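Local coordinates for CCMAN5 (Cellulosimicrobium cellulans, PDB 2XSG), which hydrolyses alpha-mannosides as a family GH92 glycosidase and enables mannose-6-phosphate modification of yeast-produced human lysosomal enzymes, at residues 334-337 with 338-342; 424-427 with 428-431; 259-262 with 263-267. All coordinates share one frame; numbering follows the deposited sequence.

Interaction 1: residues 334-337 with 338-342; sequences GVDG and AVHAA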
loop_
_atom_site.group_PDB
_atom_site.type_symbol
_atom_site.label_atom_id
_atom_site.label_comp_id
_atom_site.label_asym_id
_atom_site.label_seq_id
_atom_site.Cartn_x
_atom_site.Cartn_y
_atom_site.Cartn_z
ATOM N N GLY A 334 0.764 -12.880 18.435
ATOM C CA GLY A 334 0.051 -11.703 18.887
ATOM C C GLY A 334 1.005 -10.695 19.478
ATOM O O GLY A 334 2.138 -11.039 19.829
ATOM N N VAL A 335 0.557 -9.450 19.594
ATOM C CA VAL A 335 1.342 -8.397 20.251
ATOM C C VAL A 335 1.665 -8.718 21.712
ATOM O O VAL A 335 2.527 -8.074 22.300
ATOM C CB VAL A 335 0.667 -6.994 20.128
ATOM C CG1 VAL A 335 0.761 -6.474 18.711
ATOM C CG2 VAL A 335 -0.788 -7.041 20.581
ATOM N N ASP A 336 0.984 -9.710 22.299
ATOM C CA ASP A 336 1.357 -10.196 23.639
ATOM C C ASP A 336 2.617 -11.076 23.603
ATOM O O ASP A 336 3.202 -11.396 24.642
ATOM C CB ASP A 336 0.188 -10.915 24.332
ATOM C CG ASP A 336 -0.333 -12.115 23.544
ATOM O OD1 ASP A 336 0.150 -12.386 22.415
ATOM O OD2 ASP A 336 -1.245 -12.788 24.068
ATOM N N GLY A 337 3.044 -11.467 22.408
ATOM C CA GLY A 337 4.286 -12.217 22.266
ATOM C C GLY A 337 4.021 -13.710 22.262
ATOM O O GLY A 337 4.959 -14.516 22.236
ATOM N N ALA A 338 2.743 -14.072 22.276
ATOM C CA ALA A 338 2.347 -15.470 22.332
ATOM C C ALA A 338 1.692 -15.945 21.036
ATOM O O ALA A 338 1.261 -15.145 20.201
ATOM C CB ALA A 338 1.430 -15.709 23.524
ATOM N N VAL A 339 1.621 -17.260 20.888
ATOM C CA VAL A 339 1.063 -17.894 19.714
ATOM C C VAL A 339 -0.446 -18.074 19.905
ATOM O O VAL A 339 -0.891 -18.487 20.978
ATOM C CB VAL A 339 1.730 -19.248 19.463
ATOM C CG1 VAL A 339 1.171 -19.909 18.208
ATOM C CG2 VAL A 339 3.249 -19.067 19.341
ATOM N N HIS A 340 -1.218 -17.749 18.866
ATOM C CA HIS A 340 -2.691 -17.858 18.913
ATOM C C HIS A 340 -3.226 -18.497 17.651
ATOM O O HIS A 340 -2.573 -18.457 16.607
ATOM C CB HIS A 340 -3.347 -16.482 19.078
ATOM C CG HIS A 340 -2.857 -15.724 20.268
ATOM N ND1 HIS A 340 -1.988 -14.658 20.163
ATOM C CD2 HIS A 340 -3.091 -15.896 21.592
ATOM C CE1 HIS A 340 -1.717 -14.199 21.373
ATOM N NE2 HIS A 340 -2.364 -14.941 22.258
ATOM N N ALA A 341 -4.427 -19.068 17.747
ATOM C CA ALA A 341 -5.100 -19.630 16.583
ATOM C C ALA A 341 -5.786 -18.528 15.760
ATOM O O ALA A 341 -6.431 -17.631 16.308
ATOM C CB ALA A 341 -6.108 -20.691 17.013
ATOM N N ALA A 342 -5.611 -18.573 14.448
ATOM C CA ALA A 342 -6.451 -17.773 13.558
ATOM C C ALA A 342 -7.515 -18.762 13.111
ATOM O O ALA A 342 -7.368 -19.403 12.077
ATOM C CB ALA A 342 -5.657 -17.256 12.388
#
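D336 and H340 reach for each other from opposite directions across a tight reversal of the chain, the carboxylate of the aspartate arriving at the edge of the imidazole. The two flat groups are nearly coplanar, 23° apart, so the acid lies in the extension of the ring and not over its face. Which ring atom faces the acid is not settled, since the imidazole is probably turned over in the model, and one carboxylate oxygen sits too close to the ring for the exact spacing to be trusted. D336 reaches this place because its CG lies between the backbone N and the carbonyl carbon (chi1 59°), which folds the short side chain back over the turn. From there OD1 also accepts a hydrogen bond from the backbone N of A338 at 3.1 Å. That closes an Asx turn, although the position of OD1 is less sure. The backbone beneath is a beta hairpin between strands 331-333 and 339-341, with a type I turn and a G1 beta bulge. G337 N bonds to G334 O at 2.8 Å, and G334 N bonds to A338 O at 2.9 Å in an almost straight line (176°). G337, with its positive phi, occupies the bulge position that glycine fits, since a side chain there would press on the preceding carbonyl. G334 suits the other end of the turn for a different reason: its CA lies at the edge of the H340 ring, in the ring plane, where there is probably no space for a side chain. The ring of H340 also meets that of Y332 on the partner strand, and the backbones of these two residues are hydrogen-bonded. V335, at the second turn position, turns the other way and buries its branched side chain against L381 and D384 of helix 368-387.

Interaction 2: residues 424-427 with 428-431; sequences FDRL and DEAY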
loop_
_atom_site.group_PDB
_atom_site.type_symbol
_atom_site.label_atom_id
_atom_site.label_comp_id
_atom_site.label_asym_id
_atom_site.label_seq_id
_atom_site.Cartn_x
_atom_site.Cartn_y
_atom_site.Cartn_z
ATOM N N PHE A 424 -17.889 -10.751 13.446
ATOM C CA PHE A 424 -16.477 -10.438 13.666
ATOM C C PHE A 424 -16.127 -10.789 15.104
ATOM O O PHE A 424 -16.412 -10.028 16.040
ATOM C CB PHE A 424 -16.143 -8.973 13.357
ATOM C CG PHE A 424 -15.991 -8.669 11.872
ATOM C CD1 PHE A 424 -14.975 -9.261 11.117
ATOM C CD2 PHE A 424 -16.849 -7.776 11.243
ATOM C CE1 PHE A 424 -14.834 -8.977 9.749
ATOM C CE2 PHE A 424 -16.711 -7.469 9.886
ATOM C CZ PHE A 424 -15.705 -8.069 9.135
ATOM N N ASP A 425 -15.509 -11.956 15.261
ATOM C CA ASP A 425 -15.132 -12.456 16.561
ATOM C C ASP A 425 -14.210 -11.465 17.271
ATOM O O ASP A 425 -13.297 -10.909 16.653
ATOM C CB ASP A 425 -14.481 -13.840 16.421
ATOM C CG ASP A 425 -14.128 -14.464 17.767
ATOM O OD1 ASP A 425 -15.004 -14.476 18.679
ATOM O OD2 ASP A 425 -12.966 -14.937 17.911
ATOM N N ARG A 426 -14.491 -11.236 18.564
ATOM C CA ARG A 426 -13.687 -10.390 19.462
ATOM C C ARG A 426 -13.788 -8.885 19.201
ATOM O O ARG A 426 -12.925 -8.116 19.627
ATOM C CB ARG A 426 -12.214 -10.826 19.489
ATOM C CG ARG A 426 -12.007 -12.223 20.061
ATOM C CD ARG A 426 -10.736 -12.248 20.882
ATOM N NE ARG A 426 -9.565 -12.352 20.042
ATOM C CZ ARG A 426 -8.338 -11.960 20.379
ATOM N NH1 ARG A 426 -8.067 -11.383 21.560
ATOM N NH2 ARG A 426 -7.374 -12.132 19.489
ATOM N N LEU A 427 -14.844 -8.459 18.520
ATOM C CA LEU A 427 -15.068 -7.023 18.295
ATOM C C LEU A 427 -15.291 -6.301 19.625
ATOM O O LEU A 427 -14.780 -5.202 19.825
ATOM C CB LEU A 427 -16.224 -6.782 17.326
ATOM C CG LEU A 427 -16.608 -5.345 16.956
ATOM C CD1 LEU A 427 -15.487 -4.648 16.188
ATOM C CD2 LEU A 427 -17.926 -5.338 16.151
ATOM N N ASP A 428 -16.018 -6.930 20.550
ATOM C CA ASP A 428 -16.220 -6.331 21.878
ATOM C C ASP A 428 -14.888 -6.020 22.586
ATOM O O ASP A 428 -14.778 -5.003 23.248
ATOM C CB ASP A 428 -17.163 -7.175 22.770
ATOM C CG ASP A 428 -16.660 -8.606 23.007
ATOM O OD1 ASP A 428 -15.642 -9.034 22.416
ATOM O OD2 ASP A 428 -17.312 -9.328 23.786
ATOM N N GLU A 429 -13.892 -6.892 22.416
ATOM C CA GLU A 429 -12.540 -6.673 22.968
ATOM C C GLU A 429 -11.752 -5.605 22.214
ATOM O O GLU A 429 -11.009 -4.829 22.827
ATOM C CB GLU A 429 -11.702 -7.947 22.915
ATOM C CG GLU A 429 -11.993 -8.984 23.938
ATOM C CD GLU A 429 -11.063 -10.159 23.778
ATOM O OE1 GLU A 429 -9.845 -10.008 24.064
ATOM O OE2 GLU A 429 -11.555 -11.227 23.342
ATOM N N ALA A 430 -11.867 -5.602 20.886
ATOM C CA ALA A 430 -11.197 -4.610 20.063
ATOM C C ALA A 430 -11.645 -3.186 20.421
ATOM O O ALA A 430 -10.835 -2.270 20.480
ATOM C CB ALA A 430 -11.448 -4.900 18.563
ATOM N N TYR A 431 -12.941 -3.019 20.686
ATOM C CA TYR A 431 -13.540 -1.682 20.889
ATOM C C TYR A 431 -12.820 -0.729 21.877
ATOM O O TYR A 431 -12.483 0.381 21.500
ATOM C CB TYR A 431 -15.047 -1.798 21.179
ATOM C CG TYR A 431 -15.755 -0.473 21.278
ATOM C CD1 TYR A 431 -16.106 0.230 20.137
ATOM C CD2 TYR A 431 -16.080 0.075 22.523
ATOM C CE1 TYR A 431 -16.745 1.453 20.212
ATOM C CE2 TYR A 431 -16.727 1.298 22.616
ATOM C CZ TYR A 431 -17.053 1.981 21.447
ATOM O OH TYR A 431 -17.696 3.186 21.515
#
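The guanidinium of R426 takes the carboxylate oxygen OE1 of E429 at its edge, in its own plane, while the carboxylate itself is rotated 54° from that plane. NH1 makes the bond, a weak one at 3.4 Å that forms part of a salt bridge. The exact placing of this carboxylate is doubtful, because its other oxygen crowds the arginine chain in the model. Y380 adds a cation-pi contact to the same guanidinium, and NH2 forms a salt bridge with D384, the stronger polar partner. The arginine chain bends at both chi2 and chi3 to bring its end round to E429, whose side chain runs extended beyond CG.

R426 is the N-cap residue of helix 427-438 and also the third residue of a type II beta turn from F424 to L427; its positive phi of 72° is the value that turn position requires. Its carbonyl O opens the helical ladder, accepting A430 N at 3.0 Å and, weakly, E429 N. Next in line, L427 O receives Y431 N at 3.0 Å. D428 OD1 adds a weak bond to E429 N in the first turn. L427, greasy and buried, faces V413 and I471, while small A430 fits closely against V379. Y431 lies among I471, A472, L475 and L477 and sends its hydroxyl to E480.

Two acids in the first turn, D428 and E429, would be expected to sit well with the positive end of the helix dipole. With D384 as its stronger partner, R426 probably has its charge balanced mainly there, E429 contributing by proximity.

Interaction 3: residues 259-262 with 263-267; sequences VEQA and RIDQQ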
loop_
_atom_site.group_PDB
_atom_site.type_symbol
_atom_site.label_atom_id
_atom_site.label_comp_id
_atom_site.label_asym_id
_atom_site.label_seq_id
_atom_site.Cartn_x
_atom_site.Cartn_y
_atom_site.Cartn_z
ATOM N N VAL A 259 11.148 -20.767 14.488
ATOM C CA VAL A 259 11.993 -21.423 13.514
ATOM C C VAL A 259 11.367 -22.756 13.098
ATOM O O VAL A 259 11.297 -23.073 11.908
ATOM C CB VAL A 259 13.431 -21.616 14.053
ATOM C CG1 VAL A 259 14.090 -22.852 13.416
ATOM C CG2 VAL A 259 14.267 -20.348 13.776
ATOM N N GLU A 260 10.891 -23.528 14.075
ATOM C CA GLU A 260 10.341 -24.815 13.753
ATOM C C GLU A 260 9.048 -24.675 12.955
ATOM O O GLU A 260 8.817 -25.453 12.025
ATOM C CB GLU A 260 10.180 -25.711 14.994
ATOM C CG GLU A 260 9.802 -27.180 14.649
ATOM C CD GLU A 260 10.918 -28.003 13.963
ATOM O OE1 GLU A 260 12.124 -27.816 14.255
ATOM O OE2 GLU A 260 10.573 -28.862 13.124
ATOM N N GLN A 261 8.240 -23.669 13.265
ATOM C CA GLN A 261 7.080 -23.395 12.424
ATOM C C GLN A 261 7.499 -23.053 10.977
ATOM O O GLN A 261 6.864 -23.511 10.029
ATOM C CB GLN A 261 6.184 -22.308 13.020
ATOM C CG GLN A 261 4.884 -22.110 12.241
ATOM C CD GLN A 261 3.986 -23.338 12.294
ATOM O OE1 GLN A 261 3.478 -23.688 13.350
ATOM N NE2 GLN A 261 3.799 -24.001 11.153
ATOM N N ALA A 262 8.586 -22.293 10.816
ATOM C CA ALA A 262 9.111 -21.971 9.480
ATOM C C ALA A 262 9.525 -23.243 8.704
ATOM O O ALA A 262 9.282 -23.356 7.516
ATOM C CB ALA A 262 10.272 -20.988 9.578
ATOM N N ARG A 263 10.142 -24.192 9.408
ATOM C CA ARG A 263 10.504 -25.500 8.843
ATOM C C ARG A 263 9.298 -26.303 8.364
ATOM O O ARG A 263 9.307 -26.871 7.270
ATOM C CB ARG A 263 11.298 -26.297 9.879
ATOM C CG ARG A 263 12.732 -25.814 10.035
ATOM C CD ARG A 263 13.338 -26.431 11.282
ATOM N NE ARG A 263 14.712 -26.001 11.509
ATOM C CZ ARG A 263 15.364 -26.127 12.664
ATOM N NH1 ARG A 263 14.753 -26.651 13.728
ATOM N NH2 ARG A 263 16.634 -25.715 12.757
ATOM N N ILE A 264 8.265 -26.351 9.197
ATOM C CA ILE A 264 7.007 -26.989 8.828
ATOM C C ILE A 264 6.392 -26.279 7.611
ATOM O O ILE A 264 6.036 -26.929 6.624
ATOM C CB ILE A 264 6.039 -26.978 10.002
ATOM C CG1 ILE A 264 6.544 -27.934 11.092
ATOM C CG2 ILE A 264 4.585 -27.307 9.544
ATOM C CD1 ILE A 264 5.894 -27.691 12.440
ATOM N N ASP A 265 6.297 -24.951 7.681
ATOM C CA ASP A 265 5.773 -24.158 6.566
ATOM C C ASP A 265 6.512 -24.488 5.283
ATOM O O ASP A 265 5.899 -24.597 4.223
ATOM C CB ASP A 265 5.898 -22.654 6.850
ATOM C CG ASP A 265 5.006 -22.184 7.998
ATOM O OD1 ASP A 265 4.019 -22.886 8.354
ATOM O OD2 ASP A 265 5.297 -21.103 8.560
ATOM N N GLN A 266 7.833 -24.634 5.387
ATOM C CA GLN A 266 8.653 -24.897 4.228
ATOM C C GLN A 266 8.333 -26.255 3.624
ATOM O O GLN A 266 8.221 -26.357 2.402
ATOM C CB GLN A 266 10.162 -24.778 4.517
ATOM C CG GLN A 266 10.960 -24.740 3.227
ATOM C CD GLN A 266 12.407 -24.345 3.421
ATOM O OE1 GLN A 266 12.775 -23.160 3.263
ATOM N NE2 GLN A 266 13.239 -25.321 3.776
ATOM N N GLN A 267 8.185 -27.282 4.468
ATOM C CA GLN A 267 7.829 -28.612 3.974
ATOM C C GLN A 267 6.422 -28.623 3.362
ATOM O O GLN A 267 6.206 -29.283 2.335
ATOM C CB GLN A 267 8.016 -29.718 5.030
ATOM C CG GLN A 267 6.970 -29.813 6.137
ATOM C CD GLN A 267 7.411 -30.710 7.307
ATOM O OE1 GLN A 267 8.585 -31.111 7.399
ATOM N NE2 GLN A 267 6.471 -31.017 8.213
#
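V259 covers one face of the R263 guanidinium: its CG1 methyl stands 3.6 Å above the plane, over the centre of the group. E260 works at the edge instead, OE1 lying in the guanidinium plane and accepting NH1 at 2.9 Å with an N-H...O angle of 156°. This salt bridge meets OE1 nearly along its C-O axis, and the carboxylate is turned steeply against the guanidinium. The reach comes from a glutamate chain bent at chi2 (69°), which curls back to an arginine held extended from CG to NE. Valine suits its place because one methyl of its branched side chain can rest on the flat face of the cation, and glutamate because it is long enough to close the i to i+3 step.

On another side of the helix, Q261 NE2 bonds to D265 OD1 at 3.0 Å, one turn on. The amide comes from above the carboxylate plane, 48° out of it.

Both pairs are set by the backbone of helix 259-270, where R263 N bonds to V259 O and D265 N to Q261 O, the latter at 2.8 Å. I264 and Q266 donate in the same way to E260 and A262. Beyond the helix, E186 makes a salt bridge with R263 NE, D265 OD1 is hydrogen-bonded to T328, and Q261 NE2 to S329. Small A262 packs on T205 of strand 198-208 and S255 of strand 248-255, strands of the large antiparallel sheet, in a region whose sequence family is related to the galactose mutarotases.

The chemistry implies that two acids, E260 and E186, share the charge of R263, while V259 covers one face of the group, which makes no hydrogen bonds of its own. D265 OD1 has at least two partners, Q261 and T328, which would probably favour its charged form.

Along the chain the order is interaction 3, interaction 1, interaction 2. Interaction 1 lies about 16 Å from interaction 2 and about 17 Å from interaction 3, centre to centre, with nearest atoms about 6 and 7 Å apart; interactions 2 and 3 have centres about 30 Å apart. Helix 368-387 joins the first two: D384 is touched by V335 of the hairpin and salt-bridged to R426 at the helix start. Toward interaction 3, T328 and S329, just ahead of strand 331-333, are hydrogen-bonded to D265 and Q261 of helix 259-270. The calcium site of N588, E589 and D662 takes none of its ligands from the three contacts.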